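Local structure of probable TonB-dependent siderophore receptor PiuA (Acinetobacter baumannii, 5FP1) at residues W441-E447 with A461-F467; T120-A124 with E519-F523; G78-R84 with W501-S505; S125-G131 with T490-P494; R544-T550 with N561-V567. The protein probably binds iron-chelating siderophores at the outer membrane in the first step of iron uptake, and may bind ferric enterobactin with micromolar affinity. One frame throughout, in Å; residues are numbered along the deposited sequence.

Contact 1 of 5, residues W441-E447 with A461-F467. With C8E ((hydroxyethyloxy)tri(ethyloxy)octane), chain E.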
# COMPACT_ATOMS: atom_id res chain seq x y z
N TRP A 441 3.70 -14.61 19.44
CA TRP A 441 4.04 -13.74 20.52
C TRP A 441 5.06 -12.71 20.03
O TRP A 441 6.09 -13.08 19.45
CB TRP A 441 4.67 -14.53 21.68
CG TRP A 441 5.22 -13.63 22.75
CD1 TRP A 441 4.52 -13.01 23.76
CD2 TRP A 441 6.59 -13.20 22.90
NE1 TRP A 441 5.37 -12.25 24.53
CE2 TRP A 441 6.65 -12.34 24.02
CE3 TRP A 441 7.78 -13.45 22.18
CZ2 TRP A 441 7.84 -11.74 24.45
CZ3 TRP A 441 8.96 -12.85 22.60
CH2 TRP A 441 8.98 -12.01 23.73
N ASP A 442 4.75 -11.43 20.24
CA ASP A 442 5.60 -10.33 19.81
C ASP A 442 6.05 -9.51 21.01
O ASP A 442 5.27 -9.24 21.93
CB ASP A 442 4.86 -9.38 18.85
CG ASP A 442 4.79 -9.91 17.44
OD1 ASP A 442 5.76 -9.72 16.70
OD2 ASP A 442 3.78 -10.55 17.08
N LYS A 443 7.32 -9.12 20.99
CA LYS A 443 7.80 -8.06 21.86
C LYS A 443 8.20 -6.88 21.00
O LYS A 443 8.87 -7.05 19.97
CB LYS A 443 9.00 -8.56 22.66
CG LYS A 443 9.65 -7.49 23.52
CD LYS A 443 10.78 -8.07 24.35
CE LYS A 443 11.43 -7.00 25.22
NZ LYS A 443 12.70 -7.50 25.80
N PHE A 444 7.77 -5.70 21.40
CA PHE A 444 7.92 -4.50 20.59
C PHE A 444 8.47 -3.39 21.49
O PHE A 444 7.96 -3.15 22.59
CB PHE A 444 6.57 -4.12 19.98
CG PHE A 444 6.54 -2.80 19.23
CD1 PHE A 444 6.23 -1.62 19.89
CD2 PHE A 444 6.77 -2.76 17.87
CE1 PHE A 444 6.18 -0.41 19.20
CE2 PHE A 444 6.72 -1.55 17.17
CZ PHE A 444 6.44 -0.38 17.84
N GLU A 445 9.49 -2.70 21.02
CA GLU A 445 9.93 -1.50 21.68
C GLU A 445 10.16 -0.36 20.68
O GLU A 445 10.84 -0.54 19.66
CB GLU A 445 11.22 -1.75 22.45
CG GLU A 445 11.74 -0.47 23.09
CD GLU A 445 13.08 -0.68 23.78
OE1 GLU A 445 13.14 -1.36 24.83
OE2 GLU A 445 14.06 -0.14 23.27
N ALA A 446 9.58 0.81 20.96
CA ALA A 446 9.78 1.99 20.13
C ALA A 446 10.30 3.09 21.01
O ALA A 446 9.72 3.38 22.07
CB ALA A 446 8.50 2.40 19.45
N GLU A 447 11.40 3.70 20.60
CA GLU A 447 11.97 4.82 21.33
C GLU A 447 12.25 5.97 20.39
O GLU A 447 12.90 5.79 19.37
CB GLU A 447 13.29 4.39 21.98
CG GLU A 447 13.96 5.51 22.76
CD GLU A 447 15.12 4.99 23.61
OE1 GLU A 447 16.05 4.41 23.06
OE2 GLU A 447 15.07 5.15 24.84
N ALA A 461 10.52 9.59 24.23
CA ALA A 461 9.32 8.77 24.43
C ALA A 461 9.66 7.33 24.16
O ALA A 461 10.38 7.01 23.19
CB ALA A 461 8.20 9.24 23.51
N LYS A 462 9.17 6.43 24.98
CA LYS A 462 9.46 5.02 24.77
C LYS A 462 8.23 4.16 25.07
O LYS A 462 7.58 4.33 26.09
CB LYS A 462 10.63 4.57 25.63
CG LYS A 462 11.00 3.11 25.42
CD LYS A 462 12.41 2.80 25.87
CE LYS A 462 12.52 2.81 27.38
NZ LYS A 462 13.82 2.18 27.78
N ASN A 463 7.93 3.23 24.19
CA ASN A 463 6.88 2.24 24.45
C ASN A 463 7.50 0.87 24.45
O ASN A 463 8.33 0.55 23.60
CB ASN A 463 5.84 2.30 23.35
CG ASN A 463 4.73 1.29 23.55
OD1 ASN A 463 4.79 0.19 23.01
ND2 ASN A 463 3.77 1.62 24.39
N ASN A 464 7.09 0.06 25.40
CA ASN A 464 7.38 -1.36 25.40
C ASN A 464 6.04 -2.06 25.48
O ASN A 464 5.23 -1.77 26.36
CB ASN A 464 8.21 -1.76 26.63
CG ASN A 464 9.65 -1.31 26.50
OD1 ASN A 464 10.48 -1.98 25.89
ND2 ASN A 464 9.93 -0.15 27.03
N SER A 465 5.79 -2.96 24.53
CA SER A 465 4.52 -3.70 24.46
C SER A 465 4.90 -5.14 24.17
O SER A 465 5.88 -5.42 23.47
CB SER A 465 3.65 -3.17 23.31
OG SER A 465 3.22 -1.83 23.53
N ASP A 466 4.17 -6.07 24.73
CA ASP A 466 4.29 -7.42 24.26
C ASP A 466 2.90 -8.02 24.20
O ASP A 466 2.03 -7.69 25.00
CB ASP A 466 5.29 -8.21 25.07
CG ASP A 466 4.72 -8.71 26.31
OD1 ASP A 466 4.48 -7.88 27.19
OD2 ASP A 466 4.49 -9.94 26.37
N PHE A 467 2.65 -8.84 23.19
CA PHE A 467 1.26 -9.21 22.93
C PHE A 467 1.21 -10.54 22.22
O PHE A 467 2.16 -10.93 21.54
CB PHE A 467 0.54 -8.10 22.13
CG PHE A 467 1.33 -7.57 20.96
CD1 PHE A 467 2.17 -6.47 21.10
CD2 PHE A 467 1.19 -8.13 19.70
CE1 PHE A 467 2.87 -5.97 20.01
CE2 PHE A 467 1.90 -7.64 18.62
CZ PHE A 467 2.75 -6.56 18.77
C1 C8E E . 4.22 -19.28 20.06
C2 C8E E . 3.98 -18.25 21.14
C3 C8E E . 3.50 -18.92 22.41
C4 C8E E . 2.55 -18.05 23.22
C5 C8E E . 3.27 -17.34 24.37
C6 C8E E . 2.35 -17.09 25.56
C7 C8E E . 3.05 -16.26 26.63
C8 C8E E . 2.16 -15.15 27.19
O9 C8E E . 2.83 -13.89 27.07
C10 C8E E . 2.14 -12.82 27.73
C11 C8E E . 1.92 -11.66 26.77
O12 C8E E . 0.99 -10.69 27.27
C13 C8E E . -0.22 -11.24 27.80
C14 C8E E . -0.90 -12.17 26.79
O15 C8E E . -1.96 -12.90 27.41
C16 C8E E . -1.54 -14.15 27.95
C17 C8E E . -2.27 -15.28 27.24
O18 C8E E . -1.51 -16.48 27.34
C19 C8E E . -1.70 -17.31 26.20
C20 C8E E . -0.96 -18.63 26.38
O21 C8E E . -0.86 -19.28 25.11
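F467 and F444 carry much of the packing between strands 441-447 and 461-467, on the face that also bears D442, A446, N463 and S465. The F467 ring turns back toward the opposite strand because its CG sits between the backbone N and the carbonyl carbon (chi1 45°). One ring face thereby receives CB of D442, a CH-pi contact with CB 3.8 Å from the centroid of the F467 ring, while CE1 of F467 lies 4.1 Å from CB of F444. The carboxylate of D442 is held by a salt bridge to R440. F444 presents its ring edge to N463, whose OD1 lies 3.9 Å from CD1 of F444; that same OD1 accepts a short bond of 2.6 Å from OG of S465, in the amide plane and on a lone pair. On the other side, W441 NE1 donates to the anti lone pair of D466 OD2 at 3.1 Å, and the detergent chain passes beside both residues. Six backbone bonds join the antiparallel pairs D442-F467, F444-S465 and A446-N463. The two strands form a beta hairpin of the TonB-dependent receptor barrel: strand 405-428 flanks 441-447, and P494 and P517, from loops, pack on F444 and S465.

Contact 2 of 5, residues T120-A124 with E519-F523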
# COMPACT_ATOMS: atom_id res chain seq x y z
N THR A 120 -3.79 -9.59 1.75
CA THR A 120 -4.49 -10.30 2.79
C THR A 120 -5.55 -9.36 3.29
O THR A 120 -5.26 -8.20 3.62
CB THR A 120 -3.54 -10.73 3.93
OG1 THR A 120 -2.60 -11.67 3.41
CG2 THR A 120 -4.31 -11.37 5.06
N LYS A 121 -6.79 -9.83 3.35
CA LYS A 121 -7.87 -9.02 3.87
C LYS A 121 -8.40 -9.65 5.15
O LYS A 121 -8.68 -10.85 5.20
CB LYS A 121 -8.98 -8.86 2.81
CG LYS A 121 -8.52 -8.20 1.52
CD LYS A 121 -9.69 -8.05 0.54
CE LYS A 121 -9.28 -8.35 -0.89
NZ LYS A 121 -10.46 -8.45 -1.82
N GLY A 122 -8.51 -8.83 6.20
CA GLY A 122 -8.79 -9.31 7.53
C GLY A 122 -7.59 -9.26 8.46
O GLY A 122 -6.43 -9.33 8.03
N SER A 123 -7.87 -9.19 9.75
CA SER A 123 -6.87 -9.12 10.80
C SER A 123 -5.86 -10.23 10.68
O SER A 123 -6.23 -11.40 10.50
CB SER A 123 -7.56 -9.17 12.16
OG SER A 123 -8.49 -8.10 12.26
N ALA A 124 -4.58 -9.89 10.72
CA ALA A 124 -3.56 -10.90 10.45
C ALA A 124 -2.28 -10.83 11.24
O ALA A 124 -1.21 -11.18 10.71
CB ALA A 124 -3.26 -10.86 8.95
N GLU A 519 -6.38 -3.05 19.82
CA GLU A 519 -6.76 -4.44 19.64
C GLU A 519 -7.86 -4.51 18.61
O GLU A 519 -8.81 -3.71 18.63
CB GLU A 519 -7.25 -5.04 20.96
CG GLU A 519 -6.19 -5.13 22.03
CD GLU A 519 -6.78 -5.63 23.35
OE1 GLU A 519 -6.92 -6.84 23.50
OE2 GLU A 519 -7.15 -4.82 24.19
N ALA A 520 -7.71 -5.44 17.68
CA ALA A 520 -8.66 -5.61 16.60
C ALA A 520 -8.91 -7.09 16.38
O ALA A 520 -8.13 -7.95 16.83
CB ALA A 520 -8.14 -4.96 15.31
N GLN A 521 -9.96 -7.37 15.64
CA GLN A 521 -10.30 -8.74 15.34
C GLN A 521 -11.16 -8.85 14.09
O GLN A 521 -11.85 -7.89 13.69
CB GLN A 521 -11.00 -9.38 16.56
CG GLN A 521 -12.33 -8.71 16.86
CD GLN A 521 -12.98 -9.14 18.17
OE1 GLN A 521 -12.45 -9.93 18.94
NE2 GLN A 521 -14.15 -8.60 18.42
N THR A 522 -11.11 -10.02 13.47
CA THR A 522 -11.95 -10.34 12.33
C THR A 522 -12.65 -11.68 12.55
O THR A 522 -12.01 -12.68 12.88
CB THR A 522 -11.12 -10.41 11.04
OG1 THR A 522 -10.59 -9.11 10.74
CG2 THR A 522 -11.96 -10.90 9.85
N PHE A 523 -13.97 -11.65 12.43
CA PHE A 523 -14.80 -12.87 12.34
C PHE A 523 -15.29 -13.00 10.90
O PHE A 523 -15.88 -12.06 10.35
CB PHE A 523 -16.00 -12.82 13.30
CG PHE A 523 -16.92 -14.03 13.12
CD1 PHE A 523 -16.56 -15.27 13.63
CD2 PHE A 523 -18.08 -13.94 12.36
CE1 PHE A 523 -17.37 -16.39 13.46
CE2 PHE A 523 -18.89 -15.06 12.16
CZ PHE A 523 -18.53 -16.28 12.72
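Hydroxyl meets hydroxyl where S123 approaches T522: OG of S123 and OG1 of T522 are 2.8 Å apart and hydrogen-bonded. Both oxygens have further partners, OG of S123 with the carbonyl of V133 and OG1 of T522 with the hydroxyl of T545, so the pair is one link in a buried polar chain. OG1 of T522 also comes within 2.9 Å of the backbone N of S123. In each residue the hydroxyl stands anti to the carbonyl carbon and beside its own backbone N (chi1 -58° for S123, -65° for T522), which brings the two oxygens together. This is where the plug domain, just beyond its strand 114-121, meets the inner wall of the barrel of a TonB-dependent receptor, strand 518-531. Van der Waals contacts fill in around the hydroxyls. OG of S123 rests 3.3 Å from C of Q521. CB of S123 is 3.3 Å from OG1 of T522. CA of G122 lies 3.7 Å from OG1 of T522, while the methyl of A520 points toward the plug and packs against V133. CB of Q521 points away from the plug, and the amide of Q521 bonds Y488 and E546.

Contact 3 of 5, residues G78-R84 with W501-S505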
# COMPACT_ATOMS: atom_id res chain seq x y z
N GLY A 78 1.99 16.17 9.10
CA GLY A 78 2.52 15.21 10.05
C GLY A 78 2.55 13.77 9.59
O GLY A 78 2.76 12.87 10.39
N ASN A 79 2.33 13.53 8.30
CA ASN A 79 2.49 12.19 7.77
C ASN A 79 2.86 12.19 6.30
O ASN A 79 2.36 13.02 5.55
CB ASN A 79 1.24 11.37 8.00
CG ASN A 79 0.08 11.83 7.15
OD1 ASN A 79 -0.46 12.92 7.33
ND2 ASN A 79 -0.37 10.95 6.25
N PRO A 80 3.75 11.26 5.89
CA PRO A 80 4.30 11.32 4.54
C PRO A 80 3.29 10.98 3.47
O PRO A 80 2.23 10.39 3.74
CB PRO A 80 5.44 10.30 4.58
CG PRO A 80 5.03 9.33 5.64
CD PRO A 80 4.33 10.17 6.68
N ASN A 81 3.62 11.38 2.24
CA ASN A 81 2.69 11.32 1.12
C ASN A 81 2.97 10.12 0.21
O ASN A 81 2.82 10.23 -1.01
CB ASN A 81 2.83 12.60 0.29
CG ASN A 81 4.22 12.74 -0.35
OD1 ASN A 81 5.15 12.00 -0.02
ND2 ASN A 81 4.35 13.67 -1.31
N GLY A 82 3.38 8.98 0.78
CA GLY A 82 3.69 7.80 -0.03
C GLY A 82 2.50 6.85 -0.16
O GLY A 82 1.35 7.27 -0.04
N ASP A 83 2.77 5.57 -0.43
CA ASP A 83 1.68 4.60 -0.46
C ASP A 83 1.01 4.54 0.92
O ASP A 83 1.70 4.33 1.94
CB ASP A 83 2.19 3.20 -0.80
CG ASP A 83 2.88 3.11 -2.15
OD1 ASP A 83 2.54 3.86 -3.09
OD2 ASP A 83 3.80 2.28 -2.25
N ARG A 84 -0.31 4.70 0.96
CA ARG A 84 -1.09 4.59 2.22
C ARG A 84 -2.37 3.78 2.01
O ARG A 84 -3.46 4.34 1.97
CB ARG A 84 -1.47 5.98 2.76
CG ARG A 84 -0.33 6.95 3.03
CD ARG A 84 -0.83 8.20 3.78
NE ARG A 84 -1.27 7.78 5.11
CZ ARG A 84 -2.44 8.05 5.68
NH1 ARG A 84 -3.30 8.89 5.13
NH2 ARG A 84 -2.73 7.52 6.85
N TRP A 501 8.04 7.97 11.10
CA TRP A 501 7.39 8.83 10.10
C TRP A 501 6.50 7.95 9.22
O TRP A 501 6.97 7.05 8.53
CB TRP A 501 8.43 9.58 9.29
CG TRP A 501 7.89 10.83 8.64
CD1 TRP A 501 7.80 11.09 7.30
CD2 TRP A 501 7.31 11.95 9.30
NE1 TRP A 501 7.19 12.32 7.09
CE2 TRP A 501 6.88 12.86 8.30
CE3 TRP A 501 7.09 12.27 10.65
CZ2 TRP A 501 6.29 14.07 8.62
CZ3 TRP A 501 6.52 13.49 10.96
CH2 TRP A 501 6.12 14.37 9.95
N GLY A 502 5.21 8.19 9.31
CA GLY A 502 4.23 7.35 8.65
C GLY A 502 2.86 7.78 9.14
O GLY A 502 2.62 8.96 9.44
N ASP A 503 1.98 6.81 9.26
CA ASP A 503 0.58 7.08 9.61
C ASP A 503 0.55 7.87 10.91
O ASP A 503 1.06 7.39 11.93
CB ASP A 503 -0.16 5.74 9.73
CG ASP A 503 -1.70 5.94 9.89
OD1 ASP A 503 -2.07 6.81 10.68
OD2 ASP A 503 -2.49 5.29 9.17
N ASN A 504 -0.00 9.08 10.89
CA ASN A 504 0.04 9.95 12.06
C ASN A 504 -0.80 9.42 13.24
O ASN A 504 -0.57 9.83 14.37
CB ASN A 504 -0.37 11.39 11.71
CG ASN A 504 -1.65 11.45 10.91
OD1 ASN A 504 -1.72 10.99 9.76
ND2 ASN A 504 -2.69 12.02 11.52
N SER A 505 -1.71 8.48 12.99
CA SER A 505 -2.46 7.90 14.09
C SER A 505 -1.55 7.06 14.98
O SER A 505 -1.89 6.77 16.12
CB SER A 505 -3.66 7.09 13.59
OG SER A 505 -3.24 5.94 12.88
O HOH W 1 4.35 10.51 10.99
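P80 packs against W501 with its ring carbons. CB of P80 lies 3.7 Å from NE1 of W501, and CG of P80, next along the ring, is 3.7 Å from CD1 of W501. CD of P80 comes over the face of the five-membered ring of W501, 3.8 Å from its centroid and 21° off the ring normal, a CH-pi contact. CD of P80 also presses on G502, 3.4 Å from its CA, tighter than ordinary carbon contact. The indole reaches this place with CG of W501 anti to its backbone N (chi1 -158°), and its six-membered ring continues under G78, whose carbonyl lies over the same face. The indole NE1 is bonded to the hydroxyl of Y299. Over the rim of the same indole, a water bridges the loops, donating to O of G78 and accepting from N of G502.

Farther along, R84 and D503 form a salt bridge with a weak hydrogen bond, NH2 of R84 to OD2 of D503 at 3.2 Å. The carboxylate meets the guanidinium at its edge, the two planes 77° apart. R84 is held more firmly by E93, and D503 also bonds S91, while OD1 of D503 closes an Asx turn on N of S505. Both segments lie in loops, the second entering a 3-10 turn at N504. The first belongs to the plug; the second folds inward between barrel strands 482-493 and 518-531, with P80 and W501 facing strands 284-304 and 315-341 respectively.

Contact 4 of 5, residues S125-G131 with T490-P494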
# COMPACT_ATOMS: atom_id res chain seq x y z
N SER A 125 -2.33 -10.43 12.50
CA SER A 125 -1.11 -10.33 13.28
C SER A 125 -0.43 -11.68 13.49
O SER A 125 0.78 -11.70 13.65
CB SER A 125 -1.32 -9.63 14.63
OG SER A 125 -1.64 -8.26 14.45
N ALA A 126 -1.16 -12.80 13.49
CA ALA A 126 -0.48 -14.08 13.70
C ALA A 126 0.50 -14.37 12.56
O ALA A 126 1.49 -15.10 12.73
CB ALA A 126 -1.49 -15.20 13.87
N MET A 127 0.21 -13.81 11.38
CA MET A 127 1.06 -13.99 10.23
C MET A 127 2.14 -12.90 10.13
O MET A 127 3.22 -13.14 9.60
CB MET A 127 0.23 -13.98 8.94
CG MET A 127 -0.76 -15.13 8.91
SD MET A 127 -1.53 -15.28 7.30
CE MET A 127 -0.19 -15.98 6.36
N GLY A 128 1.85 -11.71 10.64
CA GLY A 128 2.73 -10.56 10.40
C GLY A 128 3.22 -9.77 11.60
O GLY A 128 4.07 -8.90 11.46
N GLY A 129 2.73 -10.09 12.80
CA GLY A 129 3.06 -9.32 13.98
C GLY A 129 2.27 -8.02 14.12
O GLY A 129 1.10 -7.94 13.75
N ALA A 130 2.93 -7.00 14.65
CA ALA A 130 2.27 -5.73 14.89
C ALA A 130 1.59 -5.22 13.63
O ALA A 130 2.15 -5.32 12.54
CB ALA A 130 3.25 -4.71 15.41
N GLY A 131 0.39 -4.68 13.79
CA GLY A 131 -0.34 -4.12 12.69
C GLY A 131 -1.23 -5.16 12.03
O GLY A 131 -1.79 -6.04 12.70
N THR A 490 -6.97 -12.27 15.30
CA THR A 490 -6.78 -11.04 16.04
C THR A 490 -5.63 -10.21 15.48
O THR A 490 -4.79 -10.68 14.69
CB THR A 490 -6.52 -11.30 17.55
OG1 THR A 490 -5.29 -12.01 17.74
CG2 THR A 490 -7.69 -12.08 18.17
N SER A 491 -5.58 -8.97 15.95
CA SER A 491 -4.50 -8.06 15.64
C SER A 491 -4.24 -7.15 16.83
O SER A 491 -5.15 -6.85 17.60
CB SER A 491 -4.87 -7.23 14.41
OG SER A 491 -4.07 -6.06 14.30
N ALA A 492 -3.00 -6.71 16.96
CA ALA A 492 -2.58 -5.72 17.95
C ALA A 492 -1.68 -4.70 17.24
O ALA A 492 -0.89 -5.06 16.34
CB ALA A 492 -1.84 -6.39 19.09
N SER A 493 -1.83 -3.43 17.61
CA SER A 493 -1.11 -2.32 16.96
C SER A 493 -0.58 -1.38 18.04
O SER A 493 -1.34 -0.63 18.66
CB SER A 493 -2.02 -1.56 15.97
OG SER A 493 -1.27 -0.60 15.18
N PRO A 494 0.72 -1.47 18.32
CA PRO A 494 1.31 -0.69 19.41
C PRO A 494 1.53 0.76 19.00
O PRO A 494 1.66 1.07 17.81
CB PRO A 494 2.65 -1.38 19.64
CG PRO A 494 3.02 -1.92 18.29
CD PRO A 494 1.72 -2.33 17.65
O HOH W 2 -4.09 -13.07 13.60
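Short helix 125-128 and the turn after it lie against the end of barrel strand 482-493, the two segments approaching at S125 beside S491 and again at G131 beside S493, each pair with CA atoms 4.7 Å apart. The backbone bond at the second point is the firmer: N of G131 donates to O of A492 at 2.9 Å, a nearly straight bond (N-H...O 166°). At the first point, N of S125 makes only a weak bond to O of T490. That carbonyl is also reached by a water, which donates to it and accepts from N of A126, so the amino end of the helix is tied to the strand both directly and through solvent.

Two serine side chains add to these links. OG of S125 accepts from N of A492 at 3.2 Å, its chi1 of -67° setting the hydroxyl anti to the carbonyl carbon. OG of S125 also lies 2.8 Å from O of G129, across the helical turn. S491 donates from its OG to O of G131 at 2.8 Å from above the carbonyl plane, 46° out of it and not on a lone pair. G129 and G131 have positive phi, and G129, the first residue to leave the helix, lets the chain swing back toward the strand. The apolar part is small: CB of A130 meets CD of P494 at 3.6 Å, next to L497. Such a close, mostly polar seam is that of the plug of a TonB-dependent receptor lodged inside its barrel, joined here chiefly through backbone atoms and serine hydroxyls.

Contact 5 of 5, residues R544-T550 with N561-V567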
# COMPACT_ATOMS: atom_id res chain seq x y z
N ARG A 544 -17.03 -9.41 10.00
CA ARG A 544 -16.87 -8.21 10.79
C ARG A 544 -15.39 -8.07 11.13
O ARG A 544 -14.79 -8.95 11.78
CB ARG A 544 -17.71 -8.21 12.05
CG ARG A 544 -17.43 -6.98 12.92
CD ARG A 544 -18.39 -6.91 14.11
NE ARG A 544 -19.74 -6.72 13.61
CZ ARG A 544 -20.85 -6.93 14.31
NH1 ARG A 544 -20.79 -7.32 15.56
NH2 ARG A 544 -22.01 -6.77 13.74
N THR A 545 -14.80 -7.00 10.62
CA THR A 545 -13.40 -6.62 10.89
C THR A 545 -13.49 -5.32 11.66
O THR A 545 -14.13 -4.36 11.20
CB THR A 545 -12.61 -6.46 9.59
OG1 THR A 545 -12.36 -7.76 9.01
CG2 THR A 545 -11.25 -5.73 9.82
N GLU A 546 -12.94 -5.31 12.87
CA GLU A 546 -13.17 -4.22 13.78
C GLU A 546 -11.99 -3.94 14.65
O GLU A 546 -11.19 -4.83 14.96
CB GLU A 546 -14.38 -4.50 14.68
CG GLU A 546 -14.21 -5.69 15.59
CD GLU A 546 -15.47 -6.01 16.39
OE1 GLU A 546 -16.15 -5.07 16.86
OE2 GLU A 546 -15.78 -7.22 16.51
N LYS A 547 -11.93 -2.70 15.11
CA LYS A 547 -10.94 -2.31 16.11
C LYS A 547 -11.69 -1.93 17.37
O LYS A 547 -12.10 -0.78 17.56
CB LYS A 547 -10.06 -1.17 15.60
CG LYS A 547 -8.89 -0.90 16.52
CD LYS A 547 -8.13 0.35 16.12
CE LYS A 547 -7.30 0.17 14.88
NZ LYS A 547 -6.63 1.48 14.53
N GLN A 548 -11.91 -2.93 18.23
CA GLN A 548 -12.79 -2.76 19.38
C GLN A 548 -12.08 -2.02 20.51
O GLN A 548 -12.71 -1.59 21.45
CB GLN A 548 -13.32 -4.13 19.84
CG GLN A 548 -12.31 -5.03 20.53
CD GLN A 548 -11.41 -5.79 19.58
OE1 GLN A 548 -11.49 -5.64 18.37
NE2 GLN A 548 -10.55 -6.62 20.13
N ASN A 549 -10.76 -1.87 20.41
CA ASN A 549 -10.04 -1.00 21.32
C ASN A 549 -9.16 -0.08 20.51
O ASN A 549 -8.04 -0.47 20.08
CB ASN A 549 -9.19 -1.80 22.30
CG ASN A 549 -9.99 -2.34 23.44
OD1 ASN A 549 -10.37 -1.60 24.36
ND2 ASN A 549 -10.31 -3.61 23.39
N THR A 550 -9.67 1.12 20.27
CA THR A 550 -9.00 2.13 19.47
C THR A 550 -8.46 3.19 20.40
O THR A 550 -9.14 3.60 21.36
CB THR A 550 -10.00 2.79 18.51
OG1 THR A 550 -10.53 1.81 17.62
CG2 THR A 550 -9.36 3.91 17.70
N ASN A 561 -7.52 4.02 25.49
CA ASN A 561 -7.88 3.00 24.50
C ASN A 561 -9.37 2.64 24.48
O ASN A 561 -9.72 1.47 24.40
CB ASN A 561 -7.15 1.72 24.83
CG ASN A 561 -5.92 1.50 24.00
OD1 ASN A 561 -5.64 2.22 23.04
ND2 ASN A 561 -5.17 0.48 24.36
N VAL A 562 -10.23 3.65 24.48
CA VAL A 562 -11.66 3.45 24.68
C VAL A 562 -12.49 3.63 23.41
O VAL A 562 -13.70 3.51 23.45
CB VAL A 562 -12.20 4.43 25.76
CG1 VAL A 562 -11.60 4.10 27.12
CG2 VAL A 562 -11.88 5.86 25.40
N GLY A 563 -11.84 3.92 22.29
CA GLY A 563 -12.57 4.10 21.05
C GLY A 563 -12.96 2.76 20.43
O GLY A 563 -12.44 1.71 20.81
N GLU A 564 -13.88 2.80 19.48
CA GLU A 564 -14.34 1.60 18.80
C GLU A 564 -14.79 1.93 17.42
O GLU A 564 -15.44 2.95 17.19
CB GLU A 564 -15.55 0.96 19.53
CG GLU A 564 -15.35 0.70 20.99
CD GLU A 564 -16.63 0.28 21.71
OE1 GLU A 564 -17.67 0.09 21.07
OE2 GLU A 564 -16.60 0.16 22.94
N SER A 565 -14.53 1.02 16.49
CA SER A 565 -15.06 1.11 15.16
C SER A 565 -15.19 -0.29 14.61
O SER A 565 -14.58 -1.24 15.13
CB SER A 565 -14.15 1.96 14.24
OG SER A 565 -12.98 1.23 13.90
N LYS A 566 -16.01 -0.43 13.58
CA LYS A 566 -16.24 -1.72 12.95
C LYS A 566 -16.66 -1.61 11.52
O LYS A 566 -17.24 -0.60 11.10
CB LYS A 566 -17.28 -2.56 13.70
CG LYS A 566 -18.68 -2.00 13.62
CD LYS A 566 -19.64 -3.02 14.24
CE LYS A 566 -21.02 -2.43 14.47
NZ LYS A 566 -21.84 -2.71 13.28
N VAL A 567 -16.34 -2.66 10.76
CA VAL A 567 -16.73 -2.77 9.39
C VAL A 567 -17.41 -4.12 9.19
O VAL A 567 -16.77 -5.17 9.35
CB VAL A 567 -15.50 -2.65 8.43
CG1 VAL A 567 -15.94 -2.78 6.98
CG2 VAL A 567 -14.76 -1.34 8.62
O HOH W 3 -15.69 -2.51 17.47
O HOH W 4 -11.12 2.61 15.15
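Between the pairs K547-S565 and T550-G563 the antiparallel register slips by one residue, a beta bulge: two residues, Q548 and N549, lie between the pairs on one side and E564 alone on the other. V562 and G563 likewise both face T550, giving a second, classic bulge. Beyond the slip, N of T550 donates to O of G563 at 2.9 Å from well above the carbonyl plane, and N of G563 returns a bond to O of T550. The side chain of T550 packs closely over this glycine, CB of T550 3.5 Å from the carbonyl carbon of G563. A water joins the two hydroxyls, 2.7 Å from OG1 of T550 and 2.6 Å from OG of S565; the serine oxygen is also bonded to Y90 of the plug.

Before the bulge the pairs T545-V567 and K547-S565 have two backbone bonds each. On the face bearing E546 and K566, their CB atoms touch at 3.6 Å. A second water donates to OE1 of E546 and to O of S565, while OE2 of E546 is taken by Q521. R544 bends at chi3 (-65°), turning one guanidinium face over CD of K566, which lies 3.7 Å above the plane. Although NH2 of R544 and NZ of K566 are only 4.1 Å apart, D568 forms salt bridges with both side chains and probably offsets their like charges. The strands belong to the hairpin 536-555/558-575, one of the antiparallel hairpins that build the transmembrane barrel of a TonB-dependent receptor.

How the contacts relate
Contacts 1 and 5 lie within hairpins of the barrel wall, about 21 Å apart between centres, while contacts 2, 3 and 4 join the plug to that wall or to a loop folded in from it. Along the chain the plug segments come first, in contacts 3, 2 and 4, and their barrel partners lie some 360 to 420 residues later. Neighbouring strands 459-476, 482-493, 518-531 and 536-555 carry contacts 1, 4, 2 and 5 in turn, and each contact in this series touches the next. Contact 3 touches none of the others, its centre about 19 to 21 Å from theirs. Contacts 2, 3 and 4 thus join plug to barrel, and contacts 1 and 5 belong to the wall around contacts 2 and 4.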